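Local coordinates for protein invasin (Yersinia enterocolitica, PDB 1P9H) that binds collagen through its head domain, as a trimeric outer-membrane adhesin that promotes attachment to and invasion of eukaryotic cells, at the interface of chains A and B. Sequence-based numbering; all coordinates share one arbitrary frame. Chains: chain A/B, Invasin.

The interface of chains A and B. Residues chain A 18-22, 55; chain B 26-30, 36, 48, 62.
This patch joins the N-terminal segment of A to residues 26-30 of B, with B:Leu48 and B:Ala62 alongside. It lies in the collagen-binding head of the YadA homotrimer, a domain folded as a left-handed parallel beta-roll. A:Ala21 and B:Ala28 form an antiparallel beta bridge with a shared acceptor on each side. A:Ala21 O takes the amides of B:Asn27 and B:Ala28. B:Ala28 O takes those of A:Thr20 and A:Ala21. The A:Ala21 N to B:Ala28 O bond is the straightest of the direct bonds between the chains, 3.1 Å and 160° at the hydrogen.

Side chains pack beside the bridge. A:Leu19 has CG anti to its carbonyl carbon. Its CD2 branch lies over the B:Ala28 backbone, 3.7 Å from CA, and meets the B:Tyr36 ring at CE1. B:Pro26 lies against the A:Leu19-A:Thr20 backbone, with its CB 3.7 Å from A:Thr20 CA. A:Thr20 splits its two branches. CG2 runs beside B:Leu48, pointing the same way, and touches CD1 at 3.7 Å. OG1 sits in the crowded position between backbone N and carbonyl carbon (chi1 61°). It faces B:Pro30 CD at 3.5 Å, the two side chains crossing at about a right angle. A water bridges A:Thr20 O to B:Ala62 N.

B:Asp29 extends with CG anti to its backbone N (chi1 -176°). This carries its carboxylate to the start of the segment, where OD2 accepts from A:Asn18 N at 2.7 Å through its anti lone pair. A:Asn18 O lies 3.1 Å from the same OD2, a pair of acceptors that would repel unless the acid is protonated.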
loop_
_atom_site.group_PDB
_atom_site.type_symbol
_atom_site.label_atom_id
_atom_site.label_comp_id
_atom_site.label_asym_id
_atom_site.label_seq_id
_atom_site.Cartn_x
_atom_site.Cartn_y
_atom_site.Cartn_z
ATOM N N ASN A 18 9.616 29.568 -17.878
ATOM C CA ASN A 18 8.297 29.149 -17.423
ATOM C C ASN A 18 8.462 28.083 -16.345
ATOM O O ASN A 18 8.804 26.936 -16.636
ATOM C CB ASN A 18 7.482 28.596 -18.595
ATOM C CG ASN A 18 6.050 28.279 -18.213
ATOM O OD1 ASN A 18 5.340 29.124 -17.665
ATOM N ND2 ASN A 18 5.615 27.059 -18.505
ATOM N N LEU A 19 8.222 28.473 -15.098
ATOM C CA LEU A 19 8.359 27.561 -13.970
ATOM C C LEU A 19 7.122 26.692 -13.774
ATOM O O LEU A 19 6.065 27.178 -13.368
ATOM C CB LEU A 19 8.640 28.357 -12.691
ATOM C CG LEU A 19 9.758 29.399 -12.782
ATOM C CD1 LEU A 19 9.911 30.093 -11.440
ATOM C CD2 LEU A 19 11.062 28.735 -13.195
ATOM N N THR A 20 7.260 25.400 -14.065
ATOM C CA THR A 20 6.157 24.459 -13.917
ATOM C C THR A 20 6.557 23.268 -13.055
ATOM O O THR A 20 5.700 22.523 -12.582
ATOM C CB THR A 20 5.698 23.907 -15.280
ATOM O OG1 THR A 20 6.787 23.212 -15.903
ATOM C CG2 THR A 20 5.229 25.037 -16.188
ATOM N N ALA A 21 7.857 23.095 -12.847
ATOM C CA ALA A 21 8.347 21.968 -12.065
ATOM C C ALA A 21 8.976 22.370 -10.741
ATOM O O ALA A 21 9.286 23.537 -10.512
ATOM C CB ALA A 21 9.358 21.176 -12.891
ATOM N N VAL A 22 9.141 21.388 -9.862
ATOM C CA VAL A 22 9.776 21.611 -8.571
ATOM C C VAL A 22 11.029 20.752 -8.547
ATOM O O VAL A 22 10.958 19.529 -8.685
ATOM C CB VAL A 22 8.875 21.193 -7.387
ATOM C CG1 VAL A 22 9.676 21.249 -6.083
ATOM C CG2 VAL A 22 7.663 22.117 -7.302
ATOM N N ILE A 55 7.392 18.436 -17.461
ATOM C CA ILE A 55 6.546 19.575 -17.147
ATOM C C ILE A 55 5.710 19.179 -15.933
ATOM O O ILE A 55 5.132 18.091 -15.906
ATOM C CB ILE A 55 5.601 19.909 -18.320
ATOM C CG1 ILE A 55 6.421 20.195 -19.579
ATOM C CG2 ILE A 55 4.732 21.109 -17.965
ATOM C CD1 ILE A 55 5.584 20.458 -20.813
ATOM N N PRO B 26 6.203 25.894 -8.110
ATOM C CA PRO B 26 7.228 25.592 -9.114
ATOM C C PRO B 26 8.424 26.531 -9.004
ATOM O O PRO B 26 8.260 27.747 -8.892
ATOM C CB PRO B 26 6.470 25.755 -10.426
ATOM C CG PRO B 26 5.116 25.227 -10.066
ATOM C CD PRO B 26 4.858 25.872 -8.715
ATOM N N ASN B 27 9.623 25.960 -9.035
ATOM C CA ASN B 27 10.847 26.747 -8.920
ATOM C C ASN B 27 11.828 26.439 -10.042
ATOM O O ASN B 27 12.988 26.851 -9.986
ATOM C CB ASN B 27 11.520 26.464 -7.574
ATOM C CG ASN B 27 12.178 25.096 -7.531
ATOM O OD1 ASN B 27 11.719 24.158 -8.179
ATOM N ND2 ASN B 27 13.255 24.975 -6.760
ATOM N N ALA B 28 11.371 25.724 -11.065
ATOM C CA ALA B 28 12.255 25.369 -12.165
ATOM C C ALA B 28 11.552 25.192 -13.502
ATOM O O ALA B 28 10.377 24.835 -13.565
ATOM C CB ALA B 28 13.015 24.092 -11.816
ATOM N N ASP B 29 12.294 25.459 -14.573
ATOM C CA ASP B 29 11.791 25.292 -15.926
ATOM C C ASP B 29 12.467 24.010 -16.397
ATOM O O ASP B 29 13.682 23.980 -16.595
ATOM C CB ASP B 29 12.219 26.462 -16.816
ATOM C CG ASP B 29 11.628 26.378 -18.212
ATOM O OD1 ASP B 29 11.724 25.298 -18.836
ATOM O OD2 ASP B 29 11.074 27.392 -18.689
ATOM N N PRO B 30 11.692 22.930 -16.567
ATOM C CA PRO B 30 12.239 21.644 -17.010
ATOM C C PRO B 30 12.985 21.690 -18.339
ATOM O O PRO B 30 13.709 20.756 -18.682
ATOM C CB PRO B 30 11.005 20.744 -17.056
ATOM C CG PRO B 30 9.901 21.703 -17.369
ATOM C CD PRO B 30 10.225 22.866 -16.468
ATOM N N TYR B 36 15.374 27.720 -8.979
ATOM C CA TYR B 36 15.544 29.014 -8.332
ATOM C C TYR B 36 15.135 28.947 -6.864
ATOM O O TYR B 36 15.731 29.651 -6.051
ATOM C CB TYR B 36 14.712 30.081 -9.050
ATOM C CG TYR B 36 15.060 30.257 -10.513
ATOM C CD1 TYR B 36 14.646 29.329 -11.469
ATOM C CD2 TYR B 36 15.808 31.353 -10.943
ATOM C CE1 TYR B 36 14.968 29.490 -12.817
ATOM C CE2 TYR B 36 16.138 31.522 -12.284
ATOM C CZ TYR B 36 15.715 30.590 -13.215
ATOM O OH TYR B 36 16.033 30.768 -14.544
ATOM N N LEU B 48 0.163 28.776 -11.100
ATOM C CA LEU B 48 0.550 27.418 -10.733
ATOM C C LEU B 48 1.016 27.327 -9.285
ATOM O O LEU B 48 1.596 26.322 -8.877
ATOM C CB LEU B 48 1.669 26.921 -11.649
ATOM C CG LEU B 48 1.390 26.877 -13.152
ATOM C CD1 LEU B 48 2.599 26.293 -13.864
ATOM C CD2 LEU B 48 0.151 26.038 -13.433
ATOM N N ALA B 62 3.047 22.208 -8.775
ATOM C CA ALA B 62 2.145 23.093 -9.499
ATOM C C ALA B 62 0.699 22.862 -9.071
ATOM O O ALA B 62 0.201 21.740 -9.130
ATOM C CB ALA B 62 2.284 22.865 -10.999
HETATM O O HOH W 1 5.148 20.861 -10.249
#